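PDB 4XYH: kinetochore protein Mis16 from Schizosaccharomyces japonicus, which binds histone H4 and, independently, the CENP-A-specific chaperone Scm3, and so probably takes part in loading centromeric nucleosomes. Local coordinates for residues A[28-31]-A[32-36]; A[141-144]-A[145-148]. All coordinates share one frame; numbering follows the deposited sequence.

Contact 1. Residues A[28-31]-A[32-36]; sequences EEYK and LWKQN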
ATOM      1  N   GLU A  28      -4.872   4.847 -27.089  1.00 46.38           N
ATOM      2  CA  GLU A  28      -3.826   4.659 -28.086  1.00 45.53           C
ATOM      3  C   GLU A  28      -2.543   4.167 -27.422  1.00 45.52           C
ATOM      4  O   GLU A  28      -1.949   3.168 -27.851  1.00 45.10           O
ATOM      5  CB  GLU A  28      -3.563   5.959 -28.848  1.00 53.82           C
ATOM      6  CG  GLU A  28      -4.526   6.223 -30.005  1.00 66.01           C
ATOM      7  CD  GLU A  28      -4.411   7.640 -30.562  1.00 78.35           C
ATOM      8  OE1 GLU A  28      -3.821   8.509 -29.879  1.00 78.63           O
ATOM      9  OE2 GLU A  28      -4.913   7.884 -31.683  1.00 81.43           O
ATOM     10  N   GLU A  29      -2.124   4.860 -26.366  1.00 40.30           N
ATOM     11  CA  GLU A  29      -0.894   4.503 -25.673  1.00 40.09           C
ATOM     12  C   GLU A  29      -0.986   3.115 -25.057  1.00 33.13           C
ATOM     13  O   GLU A  29       0.001   2.388 -25.007  1.00 36.07           O
ATOM     14  CB  GLU A  29      -0.564   5.531 -24.600  1.00 39.78           C
ATOM     15  CG  GLU A  29      -0.246   6.898 -25.153  1.00 47.17           C
ATOM     16  CD  GLU A  29       0.142   7.889 -24.072  1.00 57.50           C
ATOM     17  OE1 GLU A  29       0.391   7.461 -22.924  1.00 56.66           O
ATOM     18  OE2 GLU A  29       0.199   9.099 -24.374  1.00 60.48           O
ATOM     19  N   TYR A  30      -2.176   2.737 -24.613  1.00 32.02           N
ATOM     20  CA  TYR A  30      -2.334   1.439 -23.989  1.00 34.05           C
ATOM     21  C   TYR A  30      -2.187   0.356 -25.050  1.00 35.45           C
ATOM     22  O   TYR A  30      -1.586  -0.688 -24.798  1.00 34.78           O
ATOM     23  CB  TYR A  30      -3.684   1.317 -23.262  1.00 30.18           C
ATOM     24  CG  TYR A  30      -3.976  -0.098 -22.824  1.00 22.90           C
ATOM     25  CD1 TYR A  30      -3.363  -0.644 -21.701  1.00 27.27           C
ATOM     26  CD2 TYR A  30      -4.838  -0.899 -23.548  1.00 27.24           C
ATOM     27  CE1 TYR A  30      -3.614  -1.954 -21.307  1.00 24.80           C
ATOM     28  CE2 TYR A  30      -5.094  -2.204 -23.167  1.00 29.54           C
ATOM     29  CZ  TYR A  30      -4.481  -2.726 -22.046  1.00 29.51           C
ATOM     30  OH  TYR A  30      -4.740  -4.030 -21.686  1.00 35.32           O
ATOM     31  N   LYS A  31      -2.730   0.612 -26.236  1.00 38.48           N
ATOM     32  CA  LYS A  31      -2.614  -0.324 -27.353  1.00 38.82           C
ATOM     33  C   LYS A  31      -1.143  -0.554 -27.722  1.00 40.85           C
ATOM     34  O   LYS A  31      -0.681  -1.704 -27.868  1.00 39.01           O
ATOM     35  CB  LYS A  31      -3.376   0.202 -28.564  1.00 43.93           C
ATOM     36  CG  LYS A  31      -3.395  -0.747 -29.752  1.00 54.85           C
ATOM     37  CD  LYS A  31      -3.588   0.016 -31.056  1.00 60.15           C
ATOM     38  CE  LYS A  31      -4.076  -0.887 -32.177  1.00 64.03           C
ATOM     39  NZ  LYS A  31      -4.255  -0.110 -33.441  1.00 63.57           N
ATOM     40  N   LEU A  32      -0.412   0.546 -27.866  1.00 32.06           N
ATOM     41  CA  LEU A  32       1.013   0.480 -28.128  1.00 31.73           C
ATOM     42  C   LEU A  32       1.742  -0.273 -27.017  1.00 38.47           C
ATOM     43  O   LEU A  32       2.567  -1.154 -27.299  1.00 35.85           O
ATOM     44  CB  LEU A  32       1.587   1.881 -28.284  1.00 32.85           C
ATOM     45  CG  LEU A  32       2.982   1.920 -28.903  1.00 46.09           C
ATOM     46  CD1 LEU A  32       3.018   1.055 -30.164  1.00 47.07           C
ATOM     47  CD2 LEU A  32       3.412   3.360 -29.204  1.00 41.61           C
ATOM     48  N   TRP A  33       1.437   0.067 -25.760  1.00 32.10           N
ATOM     49  CA  TRP A  33       2.034  -0.623 -24.612  1.00 30.22           C
ATOM     50  C   TRP A  33       1.823  -2.144 -24.711  1.00 27.21           C
ATOM     51  O   TRP A  33       2.708  -2.940 -24.385  1.00 29.14           O
ATOM     52  CB  TRP A  33       1.448  -0.097 -23.290  1.00 26.89           C
ATOM     53  CG  TRP A  33       1.886  -0.895 -22.094  1.00 24.45           C
ATOM     54  CD1 TRP A  33       3.022  -0.704 -21.349  1.00 24.97           C
ATOM     55  CD2 TRP A  33       1.207  -2.012 -21.505  1.00 20.87           C
ATOM     56  NE1 TRP A  33       3.090  -1.634 -20.341  1.00 22.43           N
ATOM     57  CE2 TRP A  33       1.990  -2.450 -20.416  1.00 20.98           C
ATOM     58  CE3 TRP A  33       0.009  -2.676 -21.783  1.00 25.08           C
ATOM     59  CZ2 TRP A  33       1.616  -3.521 -19.610  1.00 20.18           C
ATOM     60  CZ3 TRP A  33      -0.361  -3.743 -20.985  1.00 22.51           C
ATOM     61  CH2 TRP A  33       0.440  -4.158 -19.912  1.00 21.97           C
ATOM     62  N   LYS A  34       0.642  -2.539 -25.163  1.00 25.58           N
ATOM     63  CA  LYS A  34       0.301  -3.949 -25.277  1.00 28.91           C
ATOM     64  C   LYS A  34       1.152  -4.644 -26.345  1.00 29.69           C
ATOM     65  O   LYS A  34       1.478  -5.818 -26.222  1.00 30.65           O
ATOM     66  CB  LYS A  34      -1.189  -4.104 -25.585  1.00 28.79           C
ATOM     67  CG  LYS A  34      -1.808  -5.377 -25.038  1.00 39.16           C
ATOM     68  CD  LYS A  34      -3.226  -5.109 -24.500  1.00 39.82           C
ATOM     69  CE  LYS A  34      -4.298  -5.371 -25.554  1.00 46.96           C
ATOM     70  NZ  LYS A  34      -4.320  -6.810 -26.000  1.00 50.00           N
ATOM     71  N   GLN A  35       1.513  -3.912 -27.392  1.00 30.44           N
ATOM     72  CA  GLN A  35       2.381  -4.470 -28.419  1.00 34.68           C
ATOM     73  C   GLN A  35       3.819  -4.610 -27.927  1.00 33.60           C
ATOM     74  O   GLN A  35       4.543  -5.505 -28.369  1.00 34.02           O
ATOM     75  CB  GLN A  35       2.358  -3.601 -29.677  1.00 36.84           C
ATOM     76  CG  GLN A  35       1.035  -3.603 -30.426  1.00 36.69           C
ATOM     77  CD  GLN A  35       1.000  -2.566 -31.536  1.00 39.95           C
ATOM     78  OE1 GLN A  35       2.011  -1.920 -31.839  1.00 41.99           O
ATOM     79  NE2 GLN A  35      -0.168  -2.402 -32.149  1.00 52.44           N
ATOM     80  N   ASN A  36       4.233  -3.725 -27.023  1.00 29.09           N
ATOM     81  CA  ASN A  36       5.611  -3.713 -26.546  1.00 27.33           C
ATOM     82  C   ASN A  36       5.889  -4.621 -25.358  1.00 27.71           C
ATOM     83  O   ASN A  36       7.042  -4.777 -24.947  1.00 29.62           O
ATOM     84  CB  ASN A  36       6.021  -2.301 -26.183  1.00 25.87           C
ATOM     85  CG  ASN A  36       6.139  -1.423 -27.389  1.00 36.42           C
ATOM     86  OD1 ASN A  36       6.397  -1.905 -28.490  1.00 36.47           O
ATOM     87  ND2 ASN A  36       5.944  -0.125 -27.200  1.00 39.35           N
TER
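Y30 and W33 turn their rings to the same flank of helix 19-40, the N-terminal helix that accompanies the WD-repeat propeller in this histone-binding family. The planes are tilted by 24° and displaced from one another, with little face shared and 5.6 Å between the Y30 ring centroid and that of the six-membered ring of W33. CE1 of Y30 meets the CE3–CZ3 side of that ring, 3.7 Å from CE3 of W33. Both side chains leave the helix with CG anti to the backbone N (chi1 near 170°), which sends the two rings out side by side.

K34 adds a second van der Waals contact: its chain, bent at chi2 and chi3, lays CD 3.4 Å from OH of Y30 and near the ring carbons CZ and CE2. Were Y30 replaced by an alanine, CE3 of W33 and the K34 methylenes would probably lose this neighbour, leaving the lysine chain freer to turn.

The i to i+4 backbone hydrogen bonds of an alpha-helix run from L32 N to E28 O, nearly straight at 171°, through to Q35 N to K31 O at 3.1 Å.

E29 pairs with K25 one turn back in the same helix and with R349 of the propeller, and W33 NE1 bonds to Y41 OH. The contact thus combines backbone hydrogen bonds with side-chain van der Waals touches, and its side chains make no hydrogen bond or salt bridge to one another.

Contact 2. Residues A[141-144]-A[145-148]; sequences PQNP and DIIA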
ATOM      1  N   PRO A 141       1.523  -9.689  10.438  1.00 18.76           N
ATOM      2  CA  PRO A 141       2.723 -10.390   9.946  1.00 19.84           C
ATOM      3  C   PRO A 141       3.099 -11.638  10.756  1.00 18.88           C
ATOM      4  O   PRO A 141       3.613 -12.574  10.163  1.00 24.55           O
ATOM      5  CB  PRO A 141       3.835  -9.325  10.029  1.00 16.70           C
ATOM      6  CG  PRO A 141       3.274  -8.182  10.779  1.00 20.28           C
ATOM      7  CD  PRO A 141       1.768  -8.253  10.622  1.00 18.90           C
ATOM      8  N   GLN A 142       2.823 -11.667  12.053  1.00 17.99           N
ATOM      9  CA  GLN A 142       3.143 -12.834  12.894  1.00 22.59           C
ATOM     10  C   GLN A 142       2.149 -13.979  12.726  1.00 26.41           C
ATOM     11  O   GLN A 142       2.374 -15.078  13.216  1.00 23.48           O
ATOM     12  CB  GLN A 142       3.198 -12.428  14.374  1.00 19.81           C
ATOM     13  CG  GLN A 142       4.234 -11.357  14.700  1.00 21.23           C
ATOM     14  CD  GLN A 142       3.674  -9.937  14.602  1.00 25.77           C
ATOM     15  OE1 GLN A 142       2.586  -9.703  14.049  1.00 20.81           O
ATOM     16  NE2 GLN A 142       4.407  -8.986  15.168  1.00 20.49           N
ATOM     17  N   ASN A 143       1.036 -13.691  12.055  1.00 20.28           N
ATOM     18  CA  ASN A 143       0.029 -14.695  11.724  1.00 18.79           C
ATOM     19  C   ASN A 143      -0.975 -14.190  10.683  1.00 19.95           C
ATOM     20  O   ASN A 143      -1.974 -13.585  11.041  1.00 18.45           O
ATOM     21  CB  ASN A 143      -0.698 -15.146  12.999  1.00 18.25           C
ATOM     22  CG  ASN A 143      -1.859 -16.102  12.716  1.00 24.55           C
ATOM     23  OD1 ASN A 143      -2.006 -16.611  11.586  1.00 21.08           O
ATOM     24  ND2 ASN A 143      -2.690 -16.356  13.742  1.00 20.85           N
ATOM     25  N   PRO A 144      -0.695 -14.440   9.396  1.00 19.98           N
ATOM     26  CA  PRO A 144      -1.491 -13.967   8.255  1.00 17.79           C
ATOM     27  C   PRO A 144      -2.960 -14.369   8.249  1.00 19.80           C
ATOM     28  O   PRO A 144      -3.697 -13.879   7.380  1.00 22.01           O
ATOM     29  CB  PRO A 144      -0.761 -14.578   7.053  1.00 16.94           C
ATOM     30  CG  PRO A 144       0.635 -14.642   7.511  1.00 17.14           C
ATOM     31  CD  PRO A 144       0.563 -15.057   8.950  1.00 16.65           C
ATOM     32  N   ASP A 145      -3.392 -15.233   9.165  1.00 19.46           N
ATOM     33  CA  ASP A 145      -4.812 -15.581   9.244  1.00 18.10           C
ATOM     34  C   ASP A 145      -5.603 -14.461   9.899  1.00 20.00           C
ATOM     35  O   ASP A 145      -6.837 -14.424   9.820  1.00 23.00           O
ATOM     36  CB  ASP A 145      -5.045 -16.882  10.036  1.00 22.23           C
ATOM     37  CG  ASP A 145      -4.668 -18.144   9.257  1.00 31.70           C
ATOM     38  OD1 ASP A 145      -4.764 -18.157   8.002  1.00 22.70           O
ATOM     39  OD2 ASP A 145      -4.291 -19.137   9.930  1.00 35.12           O
ATOM     40  N   ILE A 146      -4.898 -13.577  10.590  1.00 17.40           N
ATOM     41  CA  ILE A 146      -5.531 -12.430  11.230  1.00 19.13           C
ATOM     42  C   ILE A 146      -5.456 -11.202  10.296  1.00 17.34           C
ATOM     43  O   ILE A 146      -4.364 -10.736   9.960  1.00 17.73           O
ATOM     44  CB  ILE A 146      -4.864 -12.112  12.606  1.00 19.08           C
ATOM     45  CG1 ILE A 146      -4.906 -13.348  13.524  1.00 21.43           C
ATOM     46  CG2 ILE A 146      -5.489 -10.900  13.251  1.00 16.77           C
ATOM     47  CD1 ILE A 146      -6.312 -13.825  13.866  1.00 15.59           C
ATOM     48  N   ILE A 147      -6.613 -10.703   9.855  1.00 18.42           N
ATOM     49  CA  ILE A 147      -6.663  -9.554   8.934  1.00 16.08           C
ATOM     50  C   ILE A 147      -7.261  -8.339   9.647  1.00 19.98           C
ATOM     51  O   ILE A 147      -8.279  -8.458  10.351  1.00 16.85           O
ATOM     52  CB  ILE A 147      -7.520  -9.831   7.669  1.00 16.41           C
ATOM     53  CG1 ILE A 147      -7.209 -11.198   7.046  1.00 13.81           C
ATOM     54  CG2 ILE A 147      -7.386  -8.671   6.639  1.00 16.67           C
ATOM     55  CD1 ILE A 147      -5.803 -11.338   6.542  1.00 13.79           C
ATOM     56  N   ALA A 148      -6.622  -7.179   9.492  1.00 15.55           N
ATOM     57  CA  ALA A 148      -7.225  -5.921   9.928  1.00 18.05           C
ATOM     58  C   ALA A 148      -7.678  -5.143   8.701  1.00 13.73           C
ATOM     59  O   ALA A 148      -7.019  -5.195   7.667  1.00 17.00           O
ATOM     60  CB  ALA A 148      -6.247  -5.101  10.754  1.00 12.04           C
TER
HETATM   61  O   HOH W   1      -1.060 -18.967  10.492  1.00 33.38           O
HETATM   62  O   HOH W   2      -3.743 -16.662   5.591  1.00 29.50           O
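N143 and D145 meet across a type I beta turn, N143 to I146, in the hairpin that joins strands 136-140 and 146-150 of one propeller blade. The turn is closed by I146 N bonding to N143 O at 3.0 Å, with P144 and D145 at its two corners.

The N143 side chain reinforces it. With CG anti to the backbone N (chi1 175°), the amide reaches forward along the turn, and OD1 accepts D145 N at 3.1 Å, the donor standing well above the carbonyl plane. This is an Asx turn laid over the beta turn, and the same amide sets ND2 3.7 Å from CG1 of I146.

D145 has CG beside its own backbone N and anti to its carbonyl carbon (chi1 -75°), the carboxylate plane 74° from that of the N143 amide. One water bridges N143 OD1 and D145 OD2; a second donates to D145 OD1 and, weakly, to P144 O. R165 adds a salt bridge to OD2, so the carboxylate is gripped by charge as well as by solvent.

I146, the last residue of the turn, is buried against W190 and I158, while I147 beyond it packs on F59 and F139 and brings its CD1 methyl to 3.4 Å from the carbonyl oxygen of P144.

From the N terminus, contact 1 comes first, within helix 19-40, which leads directly into strand 41-48; that strand lies at the outer edge of a sheet with 406-412, 398-402 and 385-390, so the two ends of the chain share one blade. Contact 1 closes no loop beyond successive helical turns. After the sheet of 56-58, 70-77, 87-97 and 123-130, the chain reaches contact 2, which closes the tight connection between 136-140 and 146-150. The contacts are in series, neither nested nor crossed. Their centres lie about 39 Å apart on opposite sides of the chain's centre: one belongs to the helix outside the propeller, the other to a blade hairpin.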